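Local structure of nucleoplasmin-like protein (Drosophila melanogaster, 1NLQ) at residues L32-I37 and V79-S84. The protein binds core histones and acts as a chaperone in the ATP-facilitated assembly of approximately regularly spaced nucleosomal arrays. Sequence-based numbering, arbitrary orientation.
Sequences LVIKQI and VEFYES
Leu32 and Phe81 face each other as an antiparallel hydrogen-bonded pair: Leu32 N donates a hydrogen bond to Phe81 O at 2.9 Å, and Phe81 N returns the bond to Leu32 O. Two residues on, Ile34 N reaches Val79 O at 2.8 Å, while the reverse bond, Val79 N to Ile34 O, is weak at 3.2 Å. The packed face carries Leu32, Ile34, Val79 and Phe81. Phe81 CG sits beside its own backbone N (chi1 -55°); Ile34 CG1 lies at the ring edge, near its plane, 3.9 Å from Phe81 CE1. Leu32 adds a looser touch, CD2 to CD1 of Phe81 at 4.5 Å. This is part of the jelly-roll beta barrel of the nucleoplasmin core, two four-stranded antiparallel sheets facing each other: strand 74-82 is an outer strand of one sheet within this chain, and Phe88 of the facing sheet packs against both Leu32 and Ile34. Phe6 of a second subunit meets the Phe81 ring, bringing the pentamer interface up to the same face. On the other, partly exposed face the two strands touch little: Val33 CG2 stays 4.3 Å from Glu80 CB. Val33 leans instead on Ile104 and Asp78, Glu80 packs on His102 of the second subunit, and its carboxylate turns to a salt bridge with Lys31.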
ATOM      1  N   LEU A  32     -10.092  -8.855  13.295  1.00 16.65           N
ATOM      2  CA  LEU A  32      -9.779  -9.369  11.970  1.00 16.65           C
ATOM      3  C   LEU A  32      -9.213  -8.211  11.166  1.00 16.65           C
ATOM      4  O   LEU A  32      -9.864  -7.178  11.007  1.00 16.65           O
ATOM      5  CB  LEU A  32     -11.036  -9.892  11.283  1.00 18.87           C
ATOM      6  CG  LEU A  32     -10.825 -10.408   9.857  1.00 18.87           C
ATOM      7  CD1 LEU A  32      -9.883 -11.608   9.864  1.00 18.87           C
ATOM      8  CD2 LEU A  32     -12.161 -10.791   9.266  1.00 18.87           C
ATOM      9  N   VAL A  33      -7.991  -8.367  10.671  1.00 16.67           N
ATOM     10  CA  VAL A  33      -7.368  -7.319   9.884  1.00 16.67           C
ATOM     11  C   VAL A  33      -7.319  -7.802   8.447  1.00 16.67           C
ATOM     12  O   VAL A  33      -6.767  -8.859   8.173  1.00 16.67           O
ATOM     13  CB  VAL A  33      -5.926  -7.034  10.351  1.00 18.77           C
ATOM     14  CG1 VAL A  33      -5.340  -5.879   9.540  1.00 18.77           C
ATOM     15  CG2 VAL A  33      -5.913  -6.709  11.841  1.00 18.77           C
ATOM     16  N   ILE A  34      -7.913  -7.044   7.538  1.00 14.63           N
ATOM     17  CA  ILE A  34      -7.899  -7.441   6.136  1.00 14.63           C
ATOM     18  C   ILE A  34      -6.817  -6.656   5.420  1.00 14.63           C
ATOM     19  O   ILE A  34      -6.917  -5.439   5.269  1.00 14.63           O
ATOM     20  CB  ILE A  34      -9.260  -7.188   5.470  1.00 14.15           C
ATOM     21  CG1 ILE A  34     -10.334  -8.049   6.143  1.00 14.15           C
ATOM     22  CG2 ILE A  34      -9.180  -7.513   3.993  1.00 14.15           C
ATOM     23  CD1 ILE A  34      -9.994  -9.536   6.221  1.00 14.15           C
ATOM     24  N   LYS A  35      -5.779  -7.367   4.985  1.00 13.33           N
ATOM     25  CA  LYS A  35      -4.637  -6.750   4.327  1.00 13.33           C
ATOM     26  C   LYS A  35      -4.710  -6.652   2.819  1.00 13.33           C
ATOM     27  O   LYS A  35      -4.285  -5.657   2.245  1.00 13.33           O
ATOM     28  CB  LYS A  35      -3.358  -7.504   4.696  1.00 17.08           C
ATOM     29  CG  LYS A  35      -2.954  -7.400   6.156  1.00 17.08           C
ATOM     30  CD  LYS A  35      -2.562  -5.977   6.490  1.00 17.08           C
ATOM     31  CE  LYS A  35      -1.891  -5.870   7.852  1.00 17.08           C
ATOM     32  NZ  LYS A  35      -1.375  -4.488   8.086  1.00 17.08           N
ATOM     33  N   GLN A  36      -5.230  -7.690   2.183  1.00 13.30           N
ATOM     34  CA  GLN A  36      -5.292  -7.725   0.731  1.00 13.30           C
ATOM     35  C   GLN A  36      -6.496  -8.490   0.196  1.00 13.30           C
ATOM     36  O   GLN A  36      -6.928  -9.486   0.774  1.00 13.30           O
ATOM     37  CB  GLN A  36      -3.981  -8.350   0.204  1.00 15.70           C
ATOM     38  CG  GLN A  36      -3.934  -8.644  -1.287  1.00 15.70           C
ATOM     39  CD  GLN A  36      -2.627  -9.312  -1.717  1.00 15.70           C
ATOM     40  OE1 GLN A  36      -1.715  -8.655  -2.211  1.00 15.70           O
ATOM     41  NE2 GLN A  36      -2.534 -10.624  -1.518  1.00 15.70           N
ATOM     42  N   ILE A  37      -7.059  -7.982  -0.897  1.00 13.21           N
ATOM     43  CA  ILE A  37      -8.182  -8.622  -1.575  1.00 13.21           C
ATOM     44  C   ILE A  37      -7.677  -8.684  -3.003  1.00 13.21           C
ATOM     45  O   ILE A  37      -7.454  -7.660  -3.646  1.00 13.21           O
ATOM     46  CB  ILE A  37      -9.482  -7.803  -1.455  1.00 14.13           C
ATOM     47  CG1 ILE A  37      -9.873  -7.703   0.024  1.00 14.13           C
ATOM     48  CG2 ILE A  37     -10.604  -8.500  -2.217  1.00 14.13           C
ATOM     49  CD1 ILE A  37     -11.174  -6.962   0.301  1.00 14.13           C
ATOM     50  N   VAL A  79      -7.893  -2.704   6.700  1.00 15.24           N
ATOM     51  CA  VAL A  79      -8.954  -2.316   7.612  1.00 15.24           C
ATOM     52  C   VAL A  79      -9.109  -3.369   8.688  1.00 15.24           C
ATOM     53  O   VAL A  79      -8.656  -4.499   8.533  1.00 15.24           O
ATOM     54  CB  VAL A  79     -10.297  -2.152   6.879  1.00 14.76           C
ATOM     55  CG1 VAL A  79     -10.197  -1.031   5.875  1.00 14.76           C
ATOM     56  CG2 VAL A  79     -10.688  -3.450   6.192  1.00 14.76           C
ATOM     57  N   GLU A  80      -9.732  -2.992   9.797  1.00 17.43           N
ATOM     58  CA  GLU A  80      -9.940  -3.939  10.872  1.00 17.43           C
ATOM     59  C   GLU A  80     -11.349  -3.963  11.416  1.00 17.43           C
ATOM     60  O   GLU A  80     -12.076  -2.972  11.368  1.00 17.43           O
ATOM     61  CB  GLU A  80      -8.959  -3.690  12.012  1.00 34.80           C
ATOM     62  CG  GLU A  80      -8.834  -2.265  12.466  1.00 34.80           C
ATOM     63  CD  GLU A  80      -7.883  -2.154  13.640  1.00 34.80           C
ATOM     64  OE1 GLU A  80      -6.727  -2.620  13.514  1.00 34.80           O
ATOM     65  OE2 GLU A  80      -8.289  -1.610  14.686  1.00 34.80           O
ATOM     66  N   PHE A  81     -11.722  -5.129  11.922  1.00 16.03           N
ATOM     67  CA  PHE A  81     -13.033  -5.359  12.497  1.00 16.03           C
ATOM     68  C   PHE A  81     -12.776  -5.932  13.882  1.00 16.03           C
ATOM     69  O   PHE A  81     -12.160  -6.984  14.036  1.00 16.03           O
ATOM     70  CB  PHE A  81     -13.805  -6.341  11.625  1.00 15.26           C
ATOM     71  CG  PHE A  81     -13.903  -5.913  10.187  1.00 15.26           C
ATOM     72  CD1 PHE A  81     -13.034  -6.426   9.225  1.00 15.26           C
ATOM     73  CD2 PHE A  81     -14.826  -4.948   9.806  1.00 15.26           C
ATOM     74  CE1 PHE A  81     -13.086  -5.977   7.905  1.00 15.26           C
ATOM     75  CE2 PHE A  81     -14.889  -4.493   8.494  1.00 15.26           C
ATOM     76  CZ  PHE A  81     -14.016  -5.005   7.537  1.00 15.26           C
ATOM     77  N   TYR A  82     -13.254  -5.220  14.892  1.00 19.82           N
ATOM     78  CA  TYR A  82     -13.031  -5.602  16.275  1.00 19.82           C
ATOM     79  C   TYR A  82     -14.256  -6.237  16.914  1.00 19.82           C
ATOM     80  O   TYR A  82     -15.366  -5.728  16.784  1.00 19.82           O
ATOM     81  CB  TYR A  82     -12.625  -4.350  17.050  1.00 24.38           C
ATOM     82  CG  TYR A  82     -12.354  -4.532  18.524  1.00 24.38           C
ATOM     83  CD1 TYR A  82     -11.147  -5.061  18.976  1.00 24.38           C
ATOM     84  CD2 TYR A  82     -13.285  -4.112  19.471  1.00 24.38           C
ATOM     85  CE1 TYR A  82     -10.872  -5.160  20.340  1.00 24.38           C
ATOM     86  CE2 TYR A  82     -13.021  -4.204  20.829  1.00 24.38           C
ATOM     87  CZ  TYR A  82     -11.812  -4.727  21.257  1.00 24.38           C
ATOM     88  OH  TYR A  82     -11.549  -4.793  22.607  1.00 24.38           O
ATOM     89  N   GLU A  83     -14.042  -7.358  17.589  1.00 20.71           N
ATOM     90  CA  GLU A  83     -15.118  -8.062  18.284  1.00 20.71           C
ATOM     91  C   GLU A  83     -16.458  -7.934  17.593  1.00 20.71           C
ATOM     92  O   GLU A  83     -17.407  -7.372  18.152  1.00 20.71           O
ATOM     93  CB  GLU A  83     -15.247  -7.525  19.713  1.00 23.39           C
ATOM     94  CG  GLU A  83     -14.066  -7.845  20.594  1.00 23.39           C
ATOM     95  CD  GLU A  83     -14.205  -7.273  21.984  1.00 23.39           C
ATOM     96  OE1 GLU A  83     -13.404  -7.654  22.855  1.00 23.39           O
ATOM     97  OE2 GLU A  83     -15.108  -6.441  22.204  1.00 23.39           O
ATOM     98  N   SER A  84     -16.549  -8.443  16.372  1.00 26.51           N
ATOM     99  CA  SER A  84     -17.802  -8.364  15.650  1.00 26.51           C
ATOM    100  C   SER A  84     -17.896  -9.449  14.598  1.00 26.51           C
ATOM    101  O   SER A  84     -16.884  -9.985  14.144  1.00 26.51           O
ATOM    102  CB  SER A  84     -17.973  -6.967  15.024  1.00 34.97           C
ATOM    103  OG  SER A  84     -16.845  -6.586  14.253  1.00 34.97           O
TER